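Local coordinates for amidohydrolase family protein (Acinetobacter baumannii, PDB 4I6K) that probably hydrolyses 2-pyrone-4,6-dicarboxylic acid as a member of the amidohydrolase family, and here holds a citric acid molecule in its pocket, at residues 41-47 / 76-80; 162-167 / 197-202; 203-209 / 238-244. All blocks are in the same frame, centred on the assembly; numbering follows the deposited sequence.

Interaction 1 of 3, residues 41-47 / 76-80; sequences SIETARY and SFLGT. With CIT (citric acid), chain B.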
loop_
_atom_site.group_PDB
_atom_site.type_symbol
_atom_site.label_atom_id
_atom_site.label_comp_id
_atom_site.label_asym_id
_atom_site.label_seq_id
_atom_site.Cartn_x
_atom_site.Cartn_y
_atom_site.Cartn_z
ATOM N N SER A 41 16.258 11.962 5.436
ATOM C CA SER A 41 16.276 10.552 5.085
ATOM C C SER A 41 17.085 9.787 6.138
ATOM O O SER A 41 18.249 10.101 6.381
ATOM C CB SER A 41 16.886 10.370 3.696
ATOM O OG SER A 41 16.685 9.050 3.224
ATOM N N ILE A 42 16.467 8.789 6.763
ATOM C CA ILE A 42 17.086 8.112 7.900
ATOM C C ILE A 42 18.396 7.402 7.548
ATOM O O ILE A 42 18.605 6.976 6.401
ATOM C CB ILE A 42 16.107 7.140 8.606
ATOM C CG1 ILE A 42 15.791 5.944 7.696
ATOM C CG2 ILE A 42 14.841 7.893 9.045
ATOM C CD1 ILE A 42 14.970 4.856 8.353
ATOM N N GLU A 43 19.260 7.278 8.556
ATOM C CA GLU A 43 20.641 6.829 8.383
ATOM C C GLU A 43 20.746 5.472 7.689
ATOM O O GLU A 43 21.668 5.229 6.906
ATOM C CB GLU A 43 21.350 6.788 9.744
ATOM C CG GLU A 43 22.849 6.481 9.687
ATOM C CD GLU A 43 23.412 6.051 11.039
ATOM O OE1 GLU A 43 22.756 5.242 11.734
ATOM O OE2 GLU A 43 24.514 6.517 11.403
ATOM N N THR A 44 19.799 4.592 7.979
ATOM C CA THR A 44 19.812 3.248 7.423
ATOM C C THR A 44 18.930 3.091 6.171
ATOM O O THR A 44 18.603 1.965 5.783
ATOM C CB THR A 44 19.364 2.230 8.485
ATOM O OG1 THR A 44 17.988 2.458 8.813
ATOM C CG2 THR A 44 20.196 2.383 9.745
ATOM N N ALA A 45 18.537 4.203 5.548
ATOM C CA ALA A 45 17.676 4.153 4.355
ATOM C C ALA A 45 18.280 3.256 3.271
ATOM O O ALA A 45 19.489 3.306 3.017
ATOM C CB ALA A 45 17.436 5.544 3.810
ATOM N N ARG A 46 17.446 2.418 2.656
ATOM C CA ARG A 46 17.893 1.574 1.542
ATOM C C ARG A 46 18.279 2.456 0.360
ATOM O O ARG A 46 19.105 2.074 -0.469
ATOM C CB ARG A 46 16.790 0.598 1.104
ATOM C CG ARG A 46 16.635 -0.643 1.970
ATOM C CD ARG A 46 15.528 -1.588 1.434
ATOM N NE ARG A 46 14.179 -1.227 1.893
ATOM C CZ ARG A 46 13.188 -0.831 1.092
ATOM N NH1 ARG A 46 13.379 -0.742 -0.217
ATOM N NH2 ARG A 46 12.001 -0.524 1.598
ATOM N N TYR A 47 17.648 3.623 0.278
ATOM C CA TYR A 47 17.908 4.581 -0.780
ATOM C C TYR A 47 17.396 5.946 -0.375
ATOM O O TYR A 47 16.617 6.078 0.576
ATOM C CB TYR A 47 17.251 4.155 -2.093
ATOM C CG TYR A 47 15.744 4.213 -2.079
ATOM C CD1 TYR A 47 15.059 5.257 -2.693
ATOM C CD2 TYR A 47 15.003 3.217 -1.456
ATOM C CE1 TYR A 47 13.679 5.307 -2.681
ATOM C CE2 TYR A 47 13.626 3.255 -1.433
ATOM C CZ TYR A 47 12.966 4.299 -2.045
ATOM O OH TYR A 47 11.589 4.322 -2.015
ATOM N N SER A 76 9.553 4.455 3.366
ATOM C CA SER A 76 10.574 3.798 4.172
ATOM C C SER A 76 11.713 4.727 4.581
ATOM O O SER A 76 12.121 4.743 5.744
ATOM C CB SER A 76 11.162 2.614 3.404
ATOM O OG SER A 76 11.635 3.039 2.137
ATOM N N PHE A 77 12.228 5.503 3.634
ATOM C CA PHE A 77 13.408 6.325 3.906
ATOM C C PHE A 77 13.131 7.503 4.816
ATOM O O PHE A 77 14.066 8.171 5.263
ATOM C CB PHE A 77 14.061 6.805 2.610
ATOM C CG PHE A 77 13.115 7.463 1.670
ATOM C CD1 PHE A 77 12.827 8.818 1.797
ATOM C CD2 PHE A 77 12.507 6.732 0.656
ATOM C CE1 PHE A 77 11.949 9.444 0.921
ATOM C CE2 PHE A 77 11.626 7.338 -0.213
ATOM C CZ PHE A 77 11.341 8.695 -0.083
ATOM N N LEU A 78 11.853 7.753 5.103
ATOM C CA LEU A 78 11.486 8.833 6.024
ATOM C C LEU A 78 11.185 8.363 7.443
ATOM O O LEU A 78 10.794 9.175 8.282
ATOM C CB LEU A 78 10.325 9.661 5.482
ATOM C CG LEU A 78 10.690 10.485 4.245
ATOM C CD1 LEU A 78 9.471 11.245 3.781
ATOM C CD2 LEU A 78 11.848 11.434 4.543
ATOM N N GLY A 79 11.363 7.068 7.707
ATOM C CA GLY A 79 11.227 6.545 9.071
ATOM C C GLY A 79 9.869 6.832 9.692
ATOM O O GLY A 79 8.837 6.693 9.034
ATOM N N THR A 80 9.862 7.233 10.962
ATOM C CA THR A 80 8.615 7.468 11.666
ATOM C C THR A 80 8.301 8.951 11.751
ATOM O O THR A 80 7.427 9.353 12.506
ATOM C CB THR A 80 8.634 6.906 13.081
ATOM O OG1 THR A 80 9.597 7.626 13.862
ATOM C CG2 THR A 80 8.973 5.399 13.070
HETATM C C1 CIT B . 9.023 3.153 0.139
HETATM O O1 CIT B . 8.313 3.099 1.173
HETATM O O2 CIT B . 10.237 3.428 0.229
HETATM C C2 CIT B . 8.447 2.848 -1.218
HETATM C C3 CIT B . 8.341 1.334 -1.317
HETATM O O7 CIT B . 7.274 0.937 -0.409
HETATM C C4 CIT B . 7.935 0.956 -2.715
HETATM C C5 CIT B . 6.625 1.673 -2.827
HETATM O O3 CIT B . 5.643 1.307 -2.133
HETATM O O4 CIT B . 6.547 2.649 -3.598
HETATM C C6 CIT B . 9.646 0.631 -0.946
HETATM O O5 CIT B . 10.649 0.637 -1.705
HETATM O O6 CIT B . 9.712 0.014 0.145
#
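Phe77 lies against Tyr47 in an offset edge-to-face pair, its edge turned to the face of the tyrosine, with ring centroids 5.2 Å apart and planes at 67°. Of all the residues here Phe77 buries the most surface, and it works through three different parts. Its ring edge receives the tyrosine hydroxyl in plane, Tyr47 OH standing 3.5 Å from Phe77 CE2. Its CB rests on the methyl of Ala45 and on the carbonyl of Tyr47. Its own carbonyl oxygen accepts a hydrogen bond from Ile42 N at 2.9 Å, while Ser41 OG adds a weak bond to the same oxygen.

Ile42 closes the far end. It opens a type I turn running to Ala45, and its CG2 lies 3.8 Å from Gly79 N; the glycine, at a positive phi, presents its backbone N and CA to this methyl with no side chain in between.

At the near end the two loops share a ligand. Tyr47, with CG set between its backbone N and carbonyl carbon (chi1 69°), brings its hydroxyl to citrate O2 at 2.8 Å, and the same hydroxyl also bonds Thr252. Ser76 holds the same carboxylate through its backbone N to O1; its OG also lies against O2, but so closely that the modelled distance is doubtful. Arg46 bends at chi3 and lays the edge of its guanidinium to another carboxylate, with NH2 to citrate O6 at 2.8 Å and only a weak bond from NH1 to O5.

These loops follow strands 28-32 and 69-73 of the barrel, in the region where an amidohydrolase has its active site. His31, Arg123, Asn125 and His180 also bond the citrate. So dense a set of donors is consistent with a pocket for a polycarboxylate, its anionic charge probably balanced in part by the arginines.

Interaction 2 of 3, residues 162-167 / 197-202; sequences LVQLLP and KFLSLL
Leu162 and Phe198 run side by side, pointing the same way, in a contact made wholly of apolar packing. The CD1 methyl of Leu162 makes a CH-pi contact over one face of the Phe198 ring, 4.3 Å from the centroid and 22° off the normal, displaced toward the rim. Leu202, next along the chain from the helix of Phe198, covers the opposite face with its CG, so the ring is sandwiched between leucines of the two segments.

The remaining aliphatic contacts extend along the two helices. Val163 spreads its two methyls: CG1, anti to the backbone N (chi1 169°), lies closely against Lys197 CG, a closeness that may partly reflect the model, whereas CG2 sits beside Lys197 CB and the backbone N of Phe198. The lysine crosses the valine at about a right angle and then bends at chi2 and chi3, carrying its ammonium away from the contact. Leu166 offers its CD1 methyl to Leu201 CB at 3.9 Å and to Leu202 CD2 at 4.1 Å. Leu201 replies with CD1, which lies 3.5 Å from Val163 O and also touches the CD of Pro167.

Hydrogen bonding is confined to each segment and none spans the gap.

Helices 159-169 and 193-201 are neighbours on the outside of the barrel, each following a strand. Their short segments run nearly parallel, with axes 9.1 Å apart and crossing at 19°. Beneath them Leu162 and Leu166 reach Leu155 of strand 152-156, and Leu202 reaches His207 and Ile209. With no hydrogen bond between the two segments, their association here rests on shape and on the burial of hydrocarbon, with the lysine amine kept outside.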
loop_
_atom_site.group_PDB
_atom_site.type_symbol
_atom_site.label_atom_id
_atom_site.label_comp_id
_atom_site.label_asym_id
_atom_site.label_seq_id
_atom_site.Cartn_x
_atom_site.Cartn_y
_atom_site.Cartn_z
ATOM N N LEU A 162 5.148 -12.515 4.580
ATOM C CA LEU A 162 3.686 -12.467 4.618
ATOM C C LEU A 162 3.099 -13.754 5.184
ATOM O O LEU A 162 2.133 -13.711 5.945
ATOM C CB LEU A 162 3.104 -12.205 3.225
ATOM C CG LEU A 162 3.482 -10.888 2.560
ATOM C CD1 LEU A 162 3.112 -10.896 1.077
ATOM C CD2 LEU A 162 2.796 -9.753 3.283
ATOM N N VAL A 163 3.672 -14.895 4.803
ATOM C CA VAL A 163 3.198 -16.194 5.286
ATOM C C VAL A 163 3.272 -16.272 6.819
ATOM O O VAL A 163 2.538 -17.031 7.469
ATOM C CB VAL A 163 4.013 -17.340 4.678
ATOM C CG1 VAL A 163 3.692 -18.644 5.388
ATOM C CG2 VAL A 163 3.758 -17.449 3.173
ATOM N N GLN A 164 4.159 -15.453 7.374
ATOM C CA GLN A 164 4.434 -15.381 8.801
ATOM C C GLN A 164 3.496 -14.429 9.515
ATOM O O GLN A 164 3.088 -14.661 10.656
ATOM C CB GLN A 164 5.824 -14.796 8.968
ATOM C CG GLN A 164 6.516 -15.231 10.184
ATOM C CD GLN A 164 7.218 -16.518 9.945
ATOM O OE1 GLN A 164 6.596 -17.520 9.580
ATOM N NE2 GLN A 164 8.532 -16.511 10.130
ATOM N N LEU A 165 3.186 -13.328 8.839
ATOM C CA LEU A 165 2.450 -12.221 9.438
ATOM C C LEU A 165 0.945 -12.428 9.483
ATOM O O LEU A 165 0.301 -12.143 10.493
ATOM C CB LEU A 165 2.762 -10.931 8.681
ATOM C CG LEU A 165 4.208 -10.455 8.820
ATOM C CD1 LEU A 165 4.582 -9.535 7.676
ATOM C CD2 LEU A 165 4.382 -9.772 10.166
ATOM N N LEU A 166 0.387 -12.910 8.382
ATOM C CA LEU A 166 -1.057 -13.040 8.280
ATOM C C LEU A 166 -1.640 -13.843 9.445
ATOM O O LEU A 166 -2.652 -13.444 10.033
ATOM C CB LEU A 166 -1.460 -13.654 6.931
ATOM C CG LEU A 166 -1.335 -12.765 5.677
ATOM C CD1 LEU A 166 -2.360 -13.143 4.602
ATOM C CD2 LEU A 166 -1.492 -11.304 6.032
ATOM N N PRO A 167 -1.015 -14.986 9.775
ATOM C CA PRO A 167 -1.537 -15.805 10.869
ATOM C C PRO A 167 -1.667 -15.030 12.174
ATOM O O PRO A 167 -2.641 -15.206 12.886
ATOM C CB PRO A 167 -0.492 -16.917 10.998
ATOM C CG PRO A 167 -0.008 -17.102 9.624
ATOM C CD PRO A 167 0.046 -15.689 9.033
ATOM N N LYS A 197 1.368 -20.415 -0.176
ATOM C CA LYS A 197 0.899 -20.433 1.200
ATOM C C LYS A 197 0.179 -19.125 1.496
ATOM O O LYS A 197 -0.934 -19.118 2.035
ATOM C CB LYS A 197 2.062 -20.633 2.167
ATOM C CG LYS A 197 1.648 -20.622 3.643
ATOM C CD LYS A 197 1.078 -21.955 4.111
ATOM C CE LYS A 197 2.145 -22.792 4.815
ATOM N NZ LYS A 197 1.600 -24.079 5.340
ATOM N N PHE A 198 0.821 -18.020 1.121
ATOM C CA PHE A 198 0.260 -16.673 1.275
ATOM C C PHE A 198 -1.166 -16.609 0.753
ATOM O O PHE A 198 -2.076 -16.174 1.455
ATOM C CB PHE A 198 1.154 -15.654 0.547
ATOM C CG PHE A 198 0.440 -14.400 0.125
ATOM C CD1 PHE A 198 0.212 -14.135 -1.214
ATOM C CD2 PHE A 198 -0.000 -13.482 1.062
ATOM C CE1 PHE A 198 -0.436 -12.972 -1.604
ATOM C CE2 PHE A 198 -0.656 -12.327 0.677
ATOM C CZ PHE A 198 -0.874 -12.072 -0.654
ATOM N N LEU A 199 -1.354 -17.079 -0.478
ATOM C CA LEU A 199 -2.657 -17.084 -1.121
ATOM C C LEU A 199 -3.687 -17.853 -0.301
ATOM O O LEU A 199 -4.827 -17.420 -0.162
ATOM C CB LEU A 199 -2.548 -17.699 -2.515
ATOM C CG LEU A 199 -1.832 -16.882 -3.585
ATOM C CD1 LEU A 199 -1.537 -17.759 -4.776
ATOM C CD2 LEU A 199 -2.674 -15.689 -3.997
ATOM N N SER A 200 -3.291 -19.004 0.227
ATOM C CA SER A 200 -4.215 -19.826 0.997
ATOM C C SER A 200 -4.607 -19.140 2.317
ATOM O O SER A 200 -5.651 -19.435 2.903
ATOM C CB SER A 200 -3.575 -21.175 1.292
ATOM O OG SER A 200 -2.488 -21.015 2.196
ATOM N N LEU A 201 -3.765 -18.225 2.778
ATOM C CA LEU A 201 -3.973 -17.579 4.078
ATOM C C LEU A 201 -4.926 -16.412 3.955
ATOM O O LEU A 201 -5.402 -15.872 4.958
ATOM C CB LEU A 201 -2.644 -17.076 4.647
ATOM C CG LEU A 201 -1.604 -18.139 4.964
ATOM C CD1 LEU A 201 -0.285 -17.499 5.385
ATOM C CD2 LEU A 201 -2.167 -19.023 6.055
ATOM N N LEU A 202 -5.184 -16.007 2.717
ATOM C CA LEU A 202 -6.044 -14.865 2.470
ATOM C C LEU A 202 -7.472 -15.182 2.888
ATOM O O LEU A 202 -7.997 -16.269 2.587
ATOM C CB LEU A 202 -6.013 -14.479 0.994
ATOM C CG LEU A 202 -4.705 -13.916 0.443
ATOM C CD1 LEU A 202 -4.808 -13.792 -1.068
ATOM C CD2 LEU A 202 -4.394 -12.566 1.074
#

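Interaction 3 of 3, residues 203-209 / 238-244; sequences NVKQHWI and GFLHKLI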
loop_
_atom_site.group_PDB
_atom_site.type_symbol
_atom_site.label_atom_id
_atom_site.label_comp_id
_atom_site.label_asym_id
_atom_site.label_seq_id
_atom_site.Cartn_x
_atom_site.Cartn_y
_atom_site.Cartn_z
ATOM N N ASN A 203 -8.098 -14.233 3.577
ATOM C CA ASN A 203 -9.495 -14.397 3.973
ATOM C C ASN A 203 -10.347 -13.283 3.399
ATOM O O ASN A 203 -10.052 -12.103 3.592
ATOM C CB ASN A 203 -9.632 -14.453 5.496
ATOM C CG ASN A 203 -10.998 -14.903 5.931
ATOM O OD1 ASN A 203 -11.996 -14.218 5.675
ATOM N ND2 ASN A 203 -11.065 -16.067 6.592
ATOM N N VAL A 204 -11.431 -13.632 2.746
ATOM C CA VAL A 204 -12.219 -12.645 2.059
ATOM C C VAL A 204 -12.772 -11.637 3.056
ATOM O O VAL A 204 -13.148 -10.552 2.696
ATOM C CB VAL A 204 -13.319 -13.280 1.203
ATOM C CG1 VAL A 204 -14.385 -13.874 2.055
ATOM C CG2 VAL A 204 -13.884 -12.284 0.262
ATOM N N LYS A 205 -12.836 -12.024 4.310
ATOM C CA LYS A 205 -13.445 -11.179 5.344
ATOM C C LYS A 205 -12.466 -10.196 5.965
ATOM O O LYS A 205 -12.858 -9.380 6.800
ATOM C CB LYS A 205 -14.043 -12.029 6.473
ATOM C CG LYS A 205 -15.445 -12.599 6.214
ATOM C CD LYS A 205 -16.485 -11.492 6.135
ATOM C CE LYS A 205 -17.615 -11.719 7.130
ATOM N NZ LYS A 205 -17.924 -13.164 7.304
ATOM N N GLN A 206 -11.192 -10.278 5.589
ATOM C CA GLN A 206 -10.198 -9.413 6.227
ATOM C C GLN A 206 -9.150 -8.781 5.329
ATOM O O GLN A 206 -8.698 -7.660 5.596
ATOM C CB GLN A 206 -9.478 -10.126 7.364
ATOM C CG GLN A 206 -8.409 -9.238 7.983
ATOM C CD GLN A 206 -7.617 -9.945 9.058
ATOM O OE1 GLN A 206 -7.293 -11.130 8.936
ATOM N NE2 GLN A 206 -7.301 -9.223 10.120
ATOM N N HIS A 207 -8.738 -9.497 4.291
ATOM C CA HIS A 207 -7.581 -9.062 3.513
ATOM C C HIS A 207 -7.935 -8.334 2.237
ATOM O O HIS A 207 -8.896 -8.697 1.569
ATOM C CB HIS A 207 -6.682 -10.246 3.191
ATOM C CG HIS A 207 -6.172 -10.943 4.404
ATOM N ND1 HIS A 207 -6.690 -12.142 4.844
ATOM C CD2 HIS A 207 -5.216 -10.596 5.292
ATOM C CE1 HIS A 207 -6.057 -12.514 5.941
ATOM N NE2 HIS A 207 -5.158 -11.593 6.236
ATOM N N TRP A 208 -7.143 -7.307 1.920
ATOM C CA TRP A 208 -7.263 -6.537 0.680
ATOM C C TRP A 208 -5.923 -6.578 -0.038
ATOM O O TRP A 208 -4.865 -6.575 0.608
ATOM C CB TRP A 208 -7.613 -5.072 0.963
ATOM C CG TRP A 208 -8.877 -4.869 1.720
ATOM C CD1 TRP A 208 -9.110 -5.182 3.029
ATOM C CD2 TRP A 208 -10.096 -4.304 1.217
ATOM N NE1 TRP A 208 -10.406 -4.855 3.371
ATOM C CE2 TRP A 208 -11.026 -4.301 2.278
ATOM C CE3 TRP A 208 -10.490 -3.798 -0.026
ATOM C CZ2 TRP A 208 -12.329 -3.815 2.131
ATOM C CZ3 TRP A 208 -11.793 -3.311 -0.170
ATOM C CH2 TRP A 208 -12.692 -3.327 0.901
ATOM N N ILE A 209 -5.964 -6.596 -1.369
ATOM C CA ILE A 209 -4.731 -6.575 -2.148
ATOM C C ILE A 209 -4.665 -5.400 -3.115
ATOM O O ILE A 209 -5.633 -5.115 -3.842
ATOM C CB ILE A 209 -4.545 -7.861 -2.947
ATOM C CG1 ILE A 209 -4.577 -9.058 -2.010
ATOM C CG2 ILE A 209 -3.233 -7.801 -3.697
ATOM C CD1 ILE A 209 -4.856 -10.354 -2.711
ATOM N N GLY A 238 -12.167 -15.437 -5.262
ATOM C CA GLY A 238 -13.331 -14.672 -4.803
ATOM C C GLY A 238 -13.055 -13.285 -4.226
ATOM O O GLY A 238 -13.898 -12.722 -3.515
ATOM N N PHE A 239 -11.892 -12.715 -4.547
ATOM C CA PHE A 239 -11.435 -11.475 -3.920
ATOM C C PHE A 239 -11.570 -10.194 -4.777
ATOM O O PHE A 239 -10.940 -9.168 -4.484
ATOM C CB PHE A 239 -9.986 -11.634 -3.439
ATOM C CG PHE A 239 -9.834 -12.551 -2.249
ATOM C CD1 PHE A 239 -9.561 -12.036 -0.989
ATOM C CD2 PHE A 239 -9.965 -13.929 -2.388
ATOM C CE1 PHE A 239 -9.429 -12.877 0.117
ATOM C CE2 PHE A 239 -9.828 -14.767 -1.293
ATOM C CZ PHE A 239 -9.562 -14.237 -0.034
ATOM N N LEU A 240 -12.389 -10.244 -5.821
ATOM C CA LEU A 240 -12.614 -9.069 -6.674
ATOM C C LEU A 240 -12.970 -7.780 -5.924
ATOM O O LEU A 240 -12.579 -6.692 -6.348
ATOM C CB LEU A 240 -13.719 -9.345 -7.697
ATOM C CG LEU A 240 -13.712 -8.340 -8.838
ATOM C CD1 LEU A 240 -12.327 -8.358 -9.516
ATOM C CD2 LEU A 240 -14.828 -8.662 -9.818
ATOM N N HIS A 241 -13.732 -7.893 -4.838
ATOM C CA HIS A 241 -14.194 -6.703 -4.116
ATOM C C HIS A 241 -13.208 -6.318 -3.031
ATOM O O HIS A 241 -13.414 -5.362 -2.282
ATOM C CB HIS A 241 -15.606 -6.905 -3.558
ATOM C CG HIS A 241 -16.609 -7.211 -4.619
ATOM N ND1 HIS A 241 -17.566 -6.306 -5.019
ATOM C CD2 HIS A 241 -16.764 -8.299 -5.411
ATOM C CE1 HIS A 241 -18.286 -6.834 -5.993
ATOM N NE2 HIS A 241 -17.820 -8.043 -6.250
ATOM N N LYS A 242 -12.109 -7.053 -2.982
ATOM C CA LYS A 242 -11.067 -6.777 -2.020
ATOM C C LYS A 242 -9.854 -6.149 -2.710
ATOM O O LYS A 242 -8.813 -5.926 -2.092
ATOM C CB LYS A 242 -10.676 -8.074 -1.311
ATOM C CG LYS A 242 -11.864 -8.854 -0.729
ATOM C CD LYS A 242 -12.791 -7.985 0.128
ATOM C CE LYS A 242 -12.038 -7.311 1.298
ATOM N NZ LYS A 242 -11.577 -8.252 2.382
ATOM N N LEU A 243 -9.995 -5.860 -3.995
ATOM C CA LEU A 243 -8.861 -5.388 -4.773
ATOM C C LEU A 243 -8.897 -3.883 -4.950
ATOM O O LEU A 243 -9.949 -3.309 -5.222
ATOM C CB LEU A 243 -8.836 -6.065 -6.138
ATOM C CG LEU A 243 -8.686 -7.592 -6.117
ATOM C CD1 LEU A 243 -8.578 -8.146 -7.549
ATOM C CD2 LEU A 243 -7.483 -8.000 -5.259
ATOM N N ILE A 244 -7.744 -3.246 -4.782
ATOM C CA ILE A 244 -7.625 -1.814 -5.050
ATOM C C ILE A 244 -6.353 -1.492 -5.845
ATOM O O ILE A 244 -5.404 -2.288 -5.879
ATOM C CB ILE A 244 -7.750 -0.927 -3.764
ATOM C CG1 ILE A 244 -6.625 -1.199 -2.763
ATOM C CG2 ILE A 244 -9.132 -1.091 -3.106
ATOM C CD1 ILE A 244 -6.948 -2.276 -1.758
HETATM O O HOH W 1 -12.066 -6.923 5.039
#
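The indole of Trp208 has the aliphatic end of Lys242 lying across one face, with CE 3.3 Å above the ring plane and over its centre. The ammonium follows it, NZ standing 3.9 Å from the centroid of the five-membered ring in a cation-pi contact 18° off the normal. One face of the Phe239 ring carries Val204 CB, offset toward the rim, while the edge meets His207 O near its plane.

Three successive bends, after a chi1 of -51°, fold the Lys242 chain back over the tryptophan and bring NZ to two backbone carbonyls, Val204 O and His207 O, each at 2.8 Å. Both are approached from above the carbonyl plane. A water bonded to NZ also makes weak bonds with Lys205 O and Trp208 NE1, and the indole nitrogen has a further partner in Asp175.

These segments belong to a beta-alpha-beta crossover, strand 207-210 through helix 222-237 to strand 243-244, a repeating element of the TIM-like barrel of amidohydrolases. The strands pair in parallel at Ile209 and Leu243: Ile209 N donates to Lys242 O, and Ile244 N to Ile209 O at 3.0 Å. Leu243 CD2 packs on Ile209 CB, and Ile244 CD1 on Trp208 CB. Before the strand, Gly238 ends the helix in a Schellman motif. On the other segment Asn203 forms an Asx turn, its OD1 accepting Lys205 N on a lone pair at 2.7 Å, while its own N-H bonds His207 ND1.

In the fold
From the N terminus the contacts come in series, none nested in or crossing another. Interaction 1 closes first, joining the loops after strands 28-32 and 69-73 across helix 55-64, next to the citrate. Interaction 2 opens much later, bringing helix 193-201 back to helix 159-169 after the chain has passed through strand 176-178. Interaction 3 begins at the very next residue and closes over helix 222-237, pairing strands 207-210 and 243-244. Interactions 2 and 3 touch, with centres 13 Å apart, where Leu166, Leu201 and Leu202 pack on His207 and Phe239. Interaction 1 lies across the chain's centre from interaction 3, their centres 30 Å apart.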